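Local structure of putative laminarinase (Phanerochaete chrysosporium, 2W39) at residues I23-P26 / N32-D35; P67-V72 / D275-N280; N210-G215 / D222-P227; A188-N193 / K197-P202; D7-S12 / S16-E21. The protein probably hydrolyses O-glycosidic bonds in beta-glucans such as laminarin, as an extracellular family 16 glycoside hydrolase of a white-rot fungus. All coordinates share one frame; numbering follows the deposited sequence. Where two conformers were deposited one is given.

Overall arrangement
The five contacts lie on a beta sandwich and form two groups on opposite sides of the chain's centre, with contact 5 between them. Contacts 1 and 2 have centres about 12 Å apart and meet through the neighbouring strands 31-33 and 69-76. Contacts 3 and 4, centres about 9 Å apart, are tied by Trp-199, whose NE1 lies 3.0 Å from Gly-225 O. Contact 5 touches contacts 1 and 2 and packs one sheet on the other. Pro-26 of contact 1 touches the bound sugar and the Asp-25 side chain is about 6 Å from it, whereas the side chains of Val-198 in contact 4 and Phe-18 in contact 5 are each about 13 Å away.

Contact 1: residues I23-P26 / N32-D35; sequences IADP and NYVD
Ile-23 and Tyr-33 bring the two backbones together, their CA atoms 6.1 Å apart, where the loop joining strands 18-20 and 31-33 of the beta sandwich turns back past strand 31-33. The chains do not pair directly. A water instead spans them, donating to Ile-23 O at 2.7 Å and accepting from Tyr-33 N. The phenol ring of Tyr-33 fills the bend of the loop, and it is the CD2-CE2 side of the ring that does the touching. Ile-23 O lies in the ring plane, 3.6 Å from CD2, so that the carbonyl oxygen faces an aromatic C-H rather than the pi cloud; the isoleucine side chain adds a looser apolar contact, CG1 to CD2 at 4.3 Å. Further along, Asp-25 OD1 approaches CE2 to 3.6 Å, also at the ring edge, with the carboxylate turned 82° from the ring. The carboxylate reaches this place because CG stands anti to the backbone N (chi1 -177°). A second water, in the ring plane of Tyr-33 and 2.7 Å from its OH, donates a hydrogen bond of the same length to Asp-25 OD1. A leucine in place of Tyr-33 would probably leave this water without its phenol partner and open a gap beside Asp-25, letting the loop shift. The next residue, Pro-26, touches the bound glucose, which places this buried packing just behind the sugar-binding cleft. The other carboxylate oxygen, Asp-25 OD2, is held within the loop by Gly-29 N and Thr-27 OG1 and bonds Thr-252 OG1 of strand 246-253.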
# COMPACT_ATOMS: atom_id res chain seq x y z
N ILE A 23 -6.99 -5.25 -15.07
CA ILE A 23 -6.00 -6.27 -15.40
C ILE A 23 -6.31 -7.53 -14.62
O ILE A 23 -6.88 -7.48 -13.53
CB ILE A 23 -4.55 -5.79 -15.10
CG1 ILE A 23 -4.34 -5.49 -13.59
CG2 ILE A 23 -4.19 -4.59 -15.96
CD1 ILE A 23 -2.90 -5.18 -13.22
N ALA A 24 -5.93 -8.67 -15.19
CA ALA A 24 -5.85 -9.90 -14.41
C ALA A 24 -4.90 -9.65 -13.25
O ALA A 24 -3.83 -9.07 -13.42
CB ALA A 24 -5.36 -11.05 -15.27
N ASP A 25 -5.28 -10.08 -12.05
CA ASP A 25 -4.47 -9.76 -10.88
C ASP A 25 -3.11 -10.45 -10.98
O ASP A 25 -3.03 -11.69 -11.02
CB ASP A 25 -5.17 -10.20 -9.60
CG ASP A 25 -4.40 -9.81 -8.36
OD1 ASP A 25 -3.57 -8.88 -8.50
OD2 ASP A 25 -4.59 -10.45 -7.29
N PRO A 26 -2.00 -9.68 -10.98
CA PRO A 26 -0.68 -10.33 -10.97
C PRO A 26 -0.47 -11.25 -9.76
O PRO A 26 0.32 -12.19 -9.85
CB PRO A 26 0.28 -9.14 -10.97
CG PRO A 26 -0.49 -8.03 -11.58
CD PRO A 26 -1.88 -8.21 -11.06
N ASN A 32 -11.91 -9.15 -9.38
CA ASN A 32 -12.16 -8.65 -10.72
C ASN A 32 -11.88 -7.15 -10.70
O ASN A 32 -12.70 -6.37 -10.19
CB ASN A 32 -13.60 -8.93 -11.16
CG ASN A 32 -13.84 -8.54 -12.59
OD1 ASN A 32 -13.14 -8.97 -13.49
ND2 ASN A 32 -14.83 -7.69 -12.81
N TYR A 33 -10.71 -6.76 -11.20
CA TYR A 33 -10.33 -5.36 -11.22
C TYR A 33 -11.03 -4.66 -12.38
O TYR A 33 -10.81 -5.00 -13.54
CB TYR A 33 -8.82 -5.26 -11.39
CG TYR A 33 -8.00 -5.43 -10.13
CD1 TYR A 33 -8.37 -4.83 -8.92
CD2 TYR A 33 -6.79 -6.14 -10.17
CE1 TYR A 33 -7.57 -4.95 -7.78
CE2 TYR A 33 -5.99 -6.25 -9.03
CZ TYR A 33 -6.36 -5.62 -7.86
OH TYR A 33 -5.58 -5.67 -6.72
N VAL A 34 -11.86 -3.69 -12.04
CA VAL A 34 -12.67 -2.99 -13.03
C VAL A 34 -12.03 -1.69 -13.47
O VAL A 34 -11.20 -1.12 -12.76
CB VAL A 34 -14.11 -2.77 -12.53
CG1 VAL A 34 -14.78 -4.12 -12.23
CG2 VAL A 34 -14.15 -1.86 -11.31
N ASP A 35 -12.39 -1.23 -14.66
CA ASP A 35 -11.90 0.04 -15.14
C ASP A 35 -12.59 1.22 -14.46
O ASP A 35 -13.49 1.05 -13.64
CB ASP A 35 -11.93 0.13 -16.69
CG ASP A 35 -13.28 0.46 -17.27
OD1 ASP A 35 -13.31 0.71 -18.49
OD2 ASP A 35 -14.30 0.44 -16.56
O HOH W 1 -9.07 -8.72 -12.50
O HOH W 2 -3.12 -6.58 -7.23

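Contact 2: residues P67-V72 / D275-N280; sequences PGRNSV and DYVNNN
The last turn of helix 273-279 is held against the start of strand 69-76 by one arginine, Arg-69, which grips the backbone carbonyl of Val-277. The grip is side-on and uses two nitrogens on a single oxygen: NE donates to Val-277 O at 3.0 Å and NH2 to the same atom at 2.8 Å. The oxygen lies almost exactly in the guanidinium plane, and NH2 meets it nearly head-on, with a C=O...N angle of 164°. A bend at chi3 (-70°) turns the guanidinium edge to the helix, while the root of the side chain packs on the valine, CB to CG1 at 3.8 Å. NH2 also lies 3.3 Å from Asn-278 O. A positive group at the carbonyl end of a helix should be electrostatically favourable, and here it is itself held by a salt bridge from NH1 to Asp-57 and a bond from NH2 to Thr-60 O. The helix end has a second tie of its own: Asn-280 ND2 returns to Tyr-276 O at 2.9 Å, in the carbonyl plane and on a lone pair, and passes over one face of the tyrosine ring. Around this junction, Phe-253 of strand 246-253 touches both Arg-69 and Val-277, and Asn-278 OD1 accepts from Arg-30, so helix 273-279, the last of the chain, is fastened to strands 69-76 and 246-253 and to Arg-30, just before strand 31-33.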
# COMPACT_ATOMS: atom_id res chain seq x y z
N PRO A 67 -16.13 -14.48 -12.55
CA PRO A 67 -15.02 -13.67 -12.06
C PRO A 67 -15.04 -13.44 -10.55
O PRO A 67 -16.05 -13.68 -9.87
CB PRO A 67 -15.20 -12.34 -12.79
CG PRO A 67 -16.00 -12.68 -13.98
CD PRO A 67 -16.96 -13.72 -13.50
N GLY A 68 -13.92 -12.94 -10.06
CA GLY A 68 -13.77 -12.62 -8.65
C GLY A 68 -14.54 -11.41 -8.20
O GLY A 68 -15.30 -10.81 -8.96
N ARG A 69 -14.34 -11.04 -6.94
CA ARG A 69 -15.09 -9.93 -6.36
C ARG A 69 -14.63 -8.62 -6.97
O ARG A 69 -13.42 -8.36 -7.05
CB ARG A 69 -14.93 -9.92 -4.83
CG ARG A 69 -15.82 -8.91 -4.12
CD ARG A 69 -16.08 -9.25 -2.65
NE ARG A 69 -16.95 -10.43 -2.53
CZ ARG A 69 -18.26 -10.45 -2.80
NH1 ARG A 69 -18.91 -9.36 -3.18
NH2 ARG A 69 -18.91 -11.60 -2.70
N ASN A 70 -15.56 -7.79 -7.41
CA ASN A 70 -15.17 -6.53 -8.03
C ASN A 70 -14.42 -5.64 -7.05
O ASN A 70 -14.81 -5.51 -5.87
CB ASN A 70 -16.37 -5.75 -8.55
CG ASN A 70 -17.01 -6.37 -9.77
OD1 ASN A 70 -16.44 -7.21 -10.45
ND2 ASN A 70 -18.24 -5.92 -10.07
N SER A 71 -13.33 -5.05 -7.53
CA SER A 71 -12.49 -4.17 -6.73
C SER A 71 -11.72 -3.27 -7.70
O SER A 71 -11.93 -3.33 -8.92
CB SER A 71 -11.56 -5.00 -5.85
OG SER A 71 -10.95 -4.17 -4.88
N VAL A 72 -10.82 -2.47 -7.14
CA VAL A 72 -10.08 -1.51 -7.94
C VAL A 72 -8.59 -1.51 -7.60
O VAL A 72 -8.19 -1.79 -6.46
CB VAL A 72 -10.66 -0.08 -7.82
CG1 VAL A 72 -12.12 -0.03 -8.32
CG2 VAL A 72 -10.56 0.46 -6.40
N ASP A 275 -13.97 -19.43 -1.27
CA ASP A 275 -15.36 -19.66 -0.92
C ASP A 275 -15.90 -18.54 0.00
O ASP A 275 -17.04 -18.11 -0.15
CB ASP A 275 -15.50 -21.05 -0.29
CG ASP A 275 -16.94 -21.48 -0.13
OD1 ASP A 275 -17.68 -21.48 -1.13
OD2 ASP A 275 -17.30 -21.86 1.00
N TYR A 276 -15.07 -18.05 0.92
CA TYR A 276 -15.44 -16.97 1.82
C TYR A 276 -15.73 -15.69 1.03
O TYR A 276 -16.76 -15.04 1.23
CB TYR A 276 -14.34 -16.73 2.86
CG TYR A 276 -14.74 -15.73 3.92
CD1 TYR A 276 -15.44 -16.14 5.05
CD2 TYR A 276 -14.48 -14.36 3.76
CE1 TYR A 276 -15.84 -15.24 6.02
CE2 TYR A 276 -14.89 -13.45 4.72
CZ TYR A 276 -15.56 -13.89 5.85
OH TYR A 276 -15.95 -12.97 6.80
N VAL A 277 -14.81 -15.36 0.13
CA VAL A 277 -14.96 -14.17 -0.70
C VAL A 277 -16.18 -14.29 -1.63
O VAL A 277 -16.90 -13.30 -1.83
CB VAL A 277 -13.65 -13.89 -1.47
CG1 VAL A 277 -13.86 -12.82 -2.56
CG2 VAL A 277 -12.56 -13.47 -0.49
N ASN A 278 -16.45 -15.48 -2.18
CA ASN A 278 -17.61 -15.64 -3.04
C ASN A 278 -18.92 -15.40 -2.30
O ASN A 278 -19.83 -14.77 -2.80
CB ASN A 278 -17.68 -17.07 -3.61
CG ASN A 278 -16.66 -17.35 -4.69
OD1 ASN A 278 -16.02 -16.44 -5.21
ND2 ASN A 278 -16.52 -18.64 -5.05
N ASN A 279 -19.00 -15.94 -1.09
CA ASN A 279 -20.29 -16.18 -0.45
C ASN A 279 -20.69 -15.21 0.64
O ASN A 279 -21.82 -15.28 1.14
CB ASN A 279 -20.39 -17.64 -0.03
CG ASN A 279 -20.37 -18.56 -1.24
OD1 ASN A 279 -19.57 -19.48 -1.34
ND2 ASN A 279 -21.25 -18.27 -2.19
N ASN A 280 -19.81 -14.27 0.97
CA ASN A 280 -20.07 -13.35 2.08
C ASN A 280 -19.95 -11.88 1.69
O ASN A 280 -19.13 -11.16 2.26
CB ASN A 280 -19.14 -13.67 3.25
CG ASN A 280 -19.36 -15.08 3.77
OD1 ASN A 280 -20.28 -15.33 4.56
ND2 ASN A 280 -18.55 -16.01 3.31

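Contact 3: residues N210-G215 / D222-P227; sequences NDIASG and DNWGTP
Asp-211, in the first turn of the short helix 210-214, lies across from Trp-224 in the loop that follows strand 218-220, with CA atoms 8.3 Å apart, so the contact is made by side chains alone. The indole is held at its edge by one helix residue and on a face by the next. At the edge, NE1 donates to Asp-211 OD2 at 3.0 Å, a nearly straight bond with an N-H...O angle of 166°. The oxygen sits close to the indole plane and is met on the anti side of the carboxylate, whose own plane is turned well away from the ring. The methylene of the aspartate is also close, CB to NE1 at 3.3 Å. OD2 takes a further hydrogen bond from Asn-220 N. Over the face comes Ile-212. Its CG1 stands 3.7 Å above the centroid of the six-membered ring and only 8° off the normal, a CH-pi contact, and the chain runs on so that CD1 reaches CE3 at 3.7 Å. This follows from CG1 lying beside the backbone N (chi1 -70°), which extends the longer branch over the indole. The same isoleucine touches Trp-186, Ala-188 and Phe-201, and Trp-224 meets Trp-199 edge-to-face. Taken together, this is the packing of a short surface helix on a beta sheet, its buried isoleucine turned inward onto strands 185-191 and 195-202: the indole N-H joins the helix to the loop after strand 218-220, and Asn-220 N ties the same oxygen to that strand.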
# COMPACT_ATOMS: atom_id res chain seq x y z
N ASN A 210 4.14 18.53 11.39
CA ASN A 210 3.17 19.35 10.68
C ASN A 210 3.27 19.18 9.16
O ASN A 210 2.26 19.19 8.45
CB ASN A 210 3.31 20.82 11.09
CG ASN A 210 2.20 21.66 10.55
OD1 ASN A 210 1.16 21.84 11.21
ND2 ASN A 210 2.38 22.16 9.34
N ASP A 211 4.49 19.03 8.66
CA ASP A 211 4.71 18.81 7.22
C ASP A 211 3.85 17.66 6.69
O ASP A 211 3.30 17.73 5.59
CB ASP A 211 6.15 18.40 6.96
CG ASP A 211 7.13 19.54 7.01
OD1 ASP A 211 6.72 20.72 7.15
OD2 ASP A 211 8.33 19.23 6.89
N ILE A 212 3.79 16.59 7.46
CA ILE A 212 3.01 15.41 7.09
C ILE A 212 1.52 15.64 7.31
O ILE A 212 0.71 15.36 6.43
CB ILE A 212 3.50 14.18 7.88
CG1 ILE A 212 4.90 13.75 7.40
CG2 ILE A 212 2.50 13.02 7.80
CD1 ILE A 212 5.53 12.65 8.22
N ALA A 213 1.16 16.16 8.49
CA ALA A 213 -0.24 16.23 8.88
C ALA A 213 -1.04 17.27 8.09
O ALA A 213 -2.20 17.03 7.75
CB ALA A 213 -0.34 16.49 10.37
N SER A 214 -0.42 18.40 7.77
CA SER A 214 -1.14 19.51 7.13
C SER A 214 -0.86 19.71 5.65
O SER A 214 -1.55 20.50 5.00
CB SER A 214 -0.88 20.81 7.88
OG SER A 214 -1.58 20.76 9.10
N GLY A 215 0.18 19.07 5.15
CA GLY A 215 0.47 19.14 3.73
C GLY A 215 0.78 20.51 3.15
O GLY A 215 0.24 20.86 2.11
N ASP A 222 14.24 16.39 7.30
CA ASP A 222 15.22 16.46 8.40
C ASP A 222 14.53 16.58 9.75
O ASP A 222 15.12 16.24 10.79
CB ASP A 222 16.14 17.69 8.27
CG ASP A 222 17.13 17.58 7.12
OD1 ASP A 222 17.89 18.56 6.91
OD2 ASP A 222 17.17 16.54 6.43
N ASN A 223 13.30 17.09 9.72
CA ASN A 223 12.52 17.41 10.90
C ASN A 223 11.53 16.34 11.33
O ASN A 223 10.74 16.56 12.25
CB ASN A 223 11.78 18.74 10.67
CG ASN A 223 12.74 19.92 10.51
OD1 ASN A 223 13.83 19.93 11.09
ND2 ASN A 223 12.34 20.90 9.71
N TRP A 224 11.59 15.17 10.69
CA TRP A 224 10.53 14.19 10.84
C TRP A 224 10.79 13.09 11.87
O TRP A 224 9.94 12.22 12.09
CB TRP A 224 10.26 13.56 9.48
CG TRP A 224 9.56 14.50 8.52
CD1 TRP A 224 9.40 15.86 8.64
CD2 TRP A 224 8.97 14.14 7.29
NE1 TRP A 224 8.70 16.35 7.56
CE2 TRP A 224 8.44 15.31 6.71
CE3 TRP A 224 8.83 12.92 6.60
CZ2 TRP A 224 7.74 15.30 5.48
CZ3 TRP A 224 8.16 12.91 5.38
CH2 TRP A 224 7.62 14.09 4.84
N GLY A 225 11.95 13.13 12.51
CA GLY A 225 12.32 12.08 13.45
C GLY A 225 12.70 10.78 12.76
O GLY A 225 12.78 10.68 11.53
N THR A 226 12.92 9.76 13.56
CA THR A 226 13.37 8.47 13.07
C THR A 226 12.27 7.78 12.26
O THR A 226 11.12 7.73 12.69
CB THR A 226 13.80 7.63 14.26
OG1 THR A 226 14.93 8.27 14.84
CG2 THR A 226 14.15 6.21 13.87
N PRO A 227 12.63 7.23 11.08
CA PRO A 227 11.63 6.53 10.28
C PRO A 227 11.16 5.22 10.91
O PRO A 227 11.86 4.62 11.73
CB PRO A 227 12.36 6.27 8.95
CG PRO A 227 13.79 6.18 9.35
CD PRO A 227 13.96 7.22 10.44
O HOH W 3 10.01 21.15 8.19
O HOH W 4 9.40 20.53 9.07

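Contact 4: residues A188-N193 / K197-P202; sequences AMERTN and KVWFFP
Trp-199 and Glu-190 lie side by side and point the same way, on the face of the hairpin that also bears Ala-188 and Lys-197. Their flat groups are nearly coplanar, carboxylate and indole being 21° apart, so they meet edge to edge and do not stack. The benzo edge does the touching: CZ3 lies 3.7 Å from Glu-190 CB, and CH2 points to Glu-190 OE1 at 3.5 Å. With CG beside the backbone N (chi1 -67°), the ring leans over the neighbouring strand, where CE3 also packs near Ala-188. NE1, on the far side of the indole, donates to Gly-225 O. Glu-190 is extended from CB outward, and its oxygens have separate partners, OE2 with Tyr-3 OH and OE1 with Thr-221 OG1. Lys-197, also extended, runs past the carboxylate without reaching it: NZ stays 5.0 Å from OE1, with one water between them that donates to OE1 and accepts from NZ. On the other face Met-189 CG meets Val-198 CG2 at 3.9 Å, and beyond it the chain bends away. Underneath, strands 185-191 and 195-202 run antiparallel, their axes 4.7 Å apart at an angle of 165°. Ala-188 with Trp-199 and Glu-190 with Lys-197 are hydrogen-bonded pairs, each joined by two N-H...O bonds, and Met-189 with Val-198 is the non-hydrogen-bonded pair between them. The buried carboxylate is thus satisfied by hydroxyls and a water, and the lysine probably balances its charge through that water, without a direct salt bridge.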
# COMPACT_ATOMS: atom_id res chain seq x y z
N ALA A 188 4.20 8.26 5.15
CA ALA A 188 5.05 9.08 4.28
C ALA A 188 6.24 8.24 3.86
O ALA A 188 6.79 7.48 4.66
CB ALA A 188 5.51 10.33 5.00
N MET A 189 6.64 8.38 2.60
CA MET A 189 7.78 7.63 2.08
C MET A 189 8.69 8.62 1.37
O MET A 189 8.23 9.35 0.50
CB MET A 189 7.29 6.53 1.13
CG MET A 189 8.34 5.54 0.62
SD MET A 189 9.48 6.23 -0.61
CE MET A 189 8.37 6.59 -1.96
N GLU A 190 9.96 8.66 1.79
CA GLU A 190 11.00 9.43 1.12
C GLU A 190 11.94 8.48 0.40
O GLU A 190 12.49 7.56 1.01
CB GLU A 190 11.78 10.29 2.12
CG GLU A 190 12.93 11.06 1.46
CD GLU A 190 13.77 11.88 2.42
OE1 GLU A 190 13.66 11.66 3.64
OE2 GLU A 190 14.57 12.72 1.93
N ARG A 191 12.13 8.72 -0.90
CA ARG A 191 13.07 7.95 -1.70
C ARG A 191 14.11 8.91 -2.27
O ARG A 191 13.78 9.90 -2.93
CB ARG A 191 12.35 7.25 -2.85
CG ARG A 191 13.32 6.66 -3.87
CD ARG A 191 12.64 5.85 -4.95
NE ARG A 191 13.50 5.80 -6.12
CZ ARG A 191 13.05 5.57 -7.35
NH1 ARG A 191 11.79 5.22 -7.55
NH2 ARG A 191 13.89 5.67 -8.38
N THR A 192 15.37 8.59 -2.02
CA THR A 192 16.50 9.28 -2.63
C THR A 192 17.42 8.24 -3.26
O THR A 192 17.14 7.04 -3.22
CB THR A 192 17.29 10.10 -1.60
OG1 THR A 192 18.06 9.22 -0.77
CG2 THR A 192 16.38 11.00 -0.75
N ASN A 193 18.53 8.70 -3.83
CA ASN A 193 19.52 7.75 -4.35
C ASN A 193 20.12 6.91 -3.25
O ASN A 193 20.62 5.81 -3.53
CB ASN A 193 20.68 8.48 -5.02
CG ASN A 193 21.65 7.52 -5.72
OD1 ASN A 193 22.83 7.33 -5.31
ND2 ASN A 193 21.15 6.89 -6.77
N LYS A 197 12.90 5.59 3.05
CA LYS A 197 12.37 5.65 4.41
C LYS A 197 10.86 5.67 4.36
O LYS A 197 10.27 6.31 3.47
CB LYS A 197 12.84 6.92 5.14
CG LYS A 197 14.32 6.90 5.51
CD LYS A 197 14.78 8.23 6.08
CE LYS A 197 16.30 8.20 6.31
NZ LYS A 197 16.80 9.51 6.83
N VAL A 198 10.22 5.01 5.32
CA VAL A 198 8.79 5.12 5.52
C VAL A 198 8.55 5.54 6.97
O VAL A 198 9.15 4.96 7.89
CB VAL A 198 8.03 3.80 5.23
CG1 VAL A 198 6.54 3.93 5.48
CG2 VAL A 198 8.28 3.31 3.81
N TRP A 199 7.65 6.50 7.15
CA TRP A 199 7.17 6.86 8.48
C TRP A 199 5.68 6.57 8.57
O TRP A 199 4.92 6.90 7.63
CB TRP A 199 7.31 8.36 8.74
CG TRP A 199 8.68 8.93 8.84
CD1 TRP A 199 9.35 9.26 9.99
CD2 TRP A 199 9.54 9.31 7.75
NE1 TRP A 199 10.58 9.81 9.68
CE2 TRP A 199 10.72 9.85 8.32
CE3 TRP A 199 9.41 9.26 6.35
CZ2 TRP A 199 11.77 10.35 7.53
CZ3 TRP A 199 10.45 9.74 5.58
CH2 TRP A 199 11.61 10.28 6.17
N PHE A 200 5.25 6.01 9.70
CA PHE A 200 3.85 5.94 10.04
C PHE A 200 3.57 6.79 11.27
O PHE A 200 4.26 6.63 12.27
CB PHE A 200 3.41 4.51 10.35
CG PHE A 200 2.01 4.45 10.89
CD1 PHE A 200 0.95 4.94 10.13
CD2 PHE A 200 1.76 4.01 12.18
CE1 PHE A 200 -0.34 4.95 10.63
CE2 PHE A 200 0.44 4.03 12.68
CZ PHE A 200 -0.57 4.50 11.89
N PHE A 201 2.54 7.63 11.21
CA PHE A 201 2.03 8.37 12.37
C PHE A 201 0.54 8.10 12.52
O PHE A 201 -0.22 8.38 11.61
CB PHE A 201 2.27 9.87 12.23
CG PHE A 201 3.71 10.23 12.30
CD1 PHE A 201 4.46 10.36 11.15
CD2 PHE A 201 4.34 10.36 13.53
CE1 PHE A 201 5.83 10.64 11.22
CE2 PHE A 201 5.69 10.65 13.60
CZ PHE A 201 6.43 10.78 12.45
N PRO A 202 0.13 7.54 13.68
CA PRO A 202 -1.28 7.38 14.03
C PRO A 202 -2.07 8.69 13.95
O PRO A 202 -1.52 9.77 14.19
CB PRO A 202 -1.21 6.89 15.48
CG PRO A 202 0.10 6.13 15.54
CD PRO A 202 1.02 6.98 14.71
O HOH W 5 15.49 11.77 5.71

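Contact 5: residues D7-S12 / S16-E21; sequences DNWVGS and STFTHE
Along 7-12, where Trp-9 carries the contact with Thr-17 and Phe-18, Asp-7 comes first and lays its CB against one face of the indole; its carboxylate turns to Lys-78 and Tyr-80. The opposite face of Trp-9 receives both partners from 16-21. Phe-18 stands edge-on in a T-shaped pair, planes at 82° and centroids 4.8 Å apart, with CE1 reaching CE3 at 3.5 Å. Thr-17 covers the pyrrole part from above, OG1 lying 3.2 Å from CD1; with chi1 at 63° the hydroxyl is tucked between the backbone N and the carbonyl carbon, and its hydrogen bond goes to Ala-13 O, not to the indole. An alanine in place of Trp-9 would leave the Phe-18 edge without a ring to meet and is likely to open a gap between the two segments. At the end of the segment, Ser-12 O accepts from a water at 2.7 Å. Trp-9 belongs to strand 2-9, paired with 288-297, and Phe-18 to strand 18-20, paired with 69-76, so the T-shaped pair packs one sheet of the sandwich on the other, with Val-294, Ile-247 and Ile-74 around it.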
# COMPACT_ATOMS: atom_id res chain seq x y z
N ASP A 7 2.49 17.23 -6.70
CA ASP A 7 1.12 16.82 -6.96
C ASP A 7 0.33 16.86 -5.68
O ASP A 7 0.81 16.44 -4.63
CB ASP A 7 1.07 15.40 -7.52
CG ASP A 7 1.71 15.29 -8.88
OD1 ASP A 7 1.10 15.76 -9.87
OD2 ASP A 7 2.83 14.75 -8.97
N ASN A 8 -0.89 17.36 -5.77
CA ASN A 8 -1.78 17.44 -4.65
C ASN A 8 -3.09 16.78 -5.06
O ASN A 8 -3.87 17.39 -5.81
CB ASN A 8 -2.02 18.91 -4.28
CG ASN A 8 -2.86 19.06 -3.04
OD1 ASN A 8 -3.08 18.09 -2.30
ND2 ASN A 8 -3.36 20.26 -2.80
N TRP A 9 -3.32 15.56 -4.59
CA TRP A 9 -4.49 14.82 -5.01
C TRP A 9 -5.49 14.67 -3.88
O TRP A 9 -5.21 14.05 -2.86
CB TRP A 9 -4.08 13.45 -5.53
CG TRP A 9 -3.09 13.46 -6.68
CD1 TRP A 9 -3.13 14.22 -7.81
CD2 TRP A 9 -1.94 12.61 -6.81
NE1 TRP A 9 -2.07 13.90 -8.63
CE2 TRP A 9 -1.34 12.91 -8.04
CE3 TRP A 9 -1.36 11.65 -5.98
CZ2 TRP A 9 -0.18 12.26 -8.48
CZ3 TRP A 9 -0.22 11.00 -6.42
CH2 TRP A 9 0.36 11.31 -7.66
N VAL A 10 -6.67 15.26 -4.10
CA VAL A 10 -7.78 15.19 -3.16
C VAL A 10 -9.06 14.92 -3.95
O VAL A 10 -9.30 15.55 -4.99
CB VAL A 10 -7.93 16.53 -2.39
CG1 VAL A 10 -9.17 16.52 -1.50
CG2 VAL A 10 -6.67 16.82 -1.56
N GLY A 11 -9.89 14.00 -3.47
CA GLY A 11 -11.23 13.82 -4.04
C GLY A 11 -11.24 13.56 -5.52
O GLY A 11 -10.56 12.66 -6.01
N SER A 12 -11.98 14.38 -6.27
CA SER A 12 -12.14 14.14 -7.70
C SER A 12 -10.83 14.24 -8.50
O SER A 12 -10.76 13.75 -9.63
CB SER A 12 -13.17 15.10 -8.29
OG SER A 12 -12.72 16.43 -8.17
N SER A 16 -8.62 12.23 -12.66
CA SER A 16 -7.85 12.67 -13.83
C SER A 16 -6.37 12.32 -13.74
O SER A 16 -5.70 12.24 -14.76
CB SER A 16 -8.04 14.16 -14.11
OG SER A 16 -7.72 14.94 -12.98
N THR A 17 -5.87 12.08 -12.52
CA THR A 17 -4.42 11.93 -12.35
C THR A 17 -3.99 10.47 -12.14
O THR A 17 -2.79 10.17 -12.15
CB THR A 17 -3.93 12.78 -11.17
OG1 THR A 17 -4.56 12.29 -9.98
CG2 THR A 17 -4.25 14.28 -11.40
N PHE A 18 -4.97 9.59 -11.99
CA PHE A 18 -4.75 8.13 -11.91
C PHE A 18 -5.60 7.47 -12.97
O PHE A 18 -6.57 8.06 -13.43
CB PHE A 18 -5.19 7.58 -10.55
CG PHE A 18 -4.21 7.83 -9.42
CD1 PHE A 18 -3.86 9.11 -9.01
CD2 PHE A 18 -3.65 6.74 -8.74
CE1 PHE A 18 -2.96 9.31 -7.99
CE2 PHE A 18 -2.75 6.93 -7.70
CZ PHE A 18 -2.39 8.22 -7.32
N THR A 19 -5.25 6.25 -13.33
CA THR A 19 -6.15 5.39 -14.07
C THR A 19 -6.50 4.19 -13.20
O THR A 19 -5.83 3.90 -12.20
CB THR A 19 -5.57 4.89 -15.40
OG1 THR A 19 -4.47 4.03 -15.13
CG2 THR A 19 -5.13 6.05 -16.26
N HIS A 20 -7.58 3.51 -13.55
CA HIS A 20 -7.89 2.21 -12.98
C HIS A 20 -7.33 1.13 -13.88
O HIS A 20 -7.56 1.13 -15.10
CB HIS A 20 -9.41 2.04 -12.88
CG HIS A 20 -10.06 2.84 -11.79
ND1 HIS A 20 -9.94 4.21 -11.68
CD2 HIS A 20 -10.90 2.46 -10.79
CE1 HIS A 20 -10.65 4.62 -10.64
NE2 HIS A 20 -11.25 3.58 -10.09
N GLU A 21 -6.60 0.19 -13.31
CA GLU A 21 -6.01 -0.90 -14.07
C GLU A 21 -6.99 -2.06 -14.11
O GLU A 21 -7.21 -2.74 -13.10
CB GLU A 21 -4.70 -1.33 -13.43
CG GLU A 21 -3.64 -0.25 -13.34
CD GLU A 21 -2.33 -0.84 -12.88
OE1 GLU A 21 -2.06 -0.83 -11.66
OE2 GLU A 21 -1.59 -1.35 -13.76
O HOH W 6 -10.87 15.16 -11.89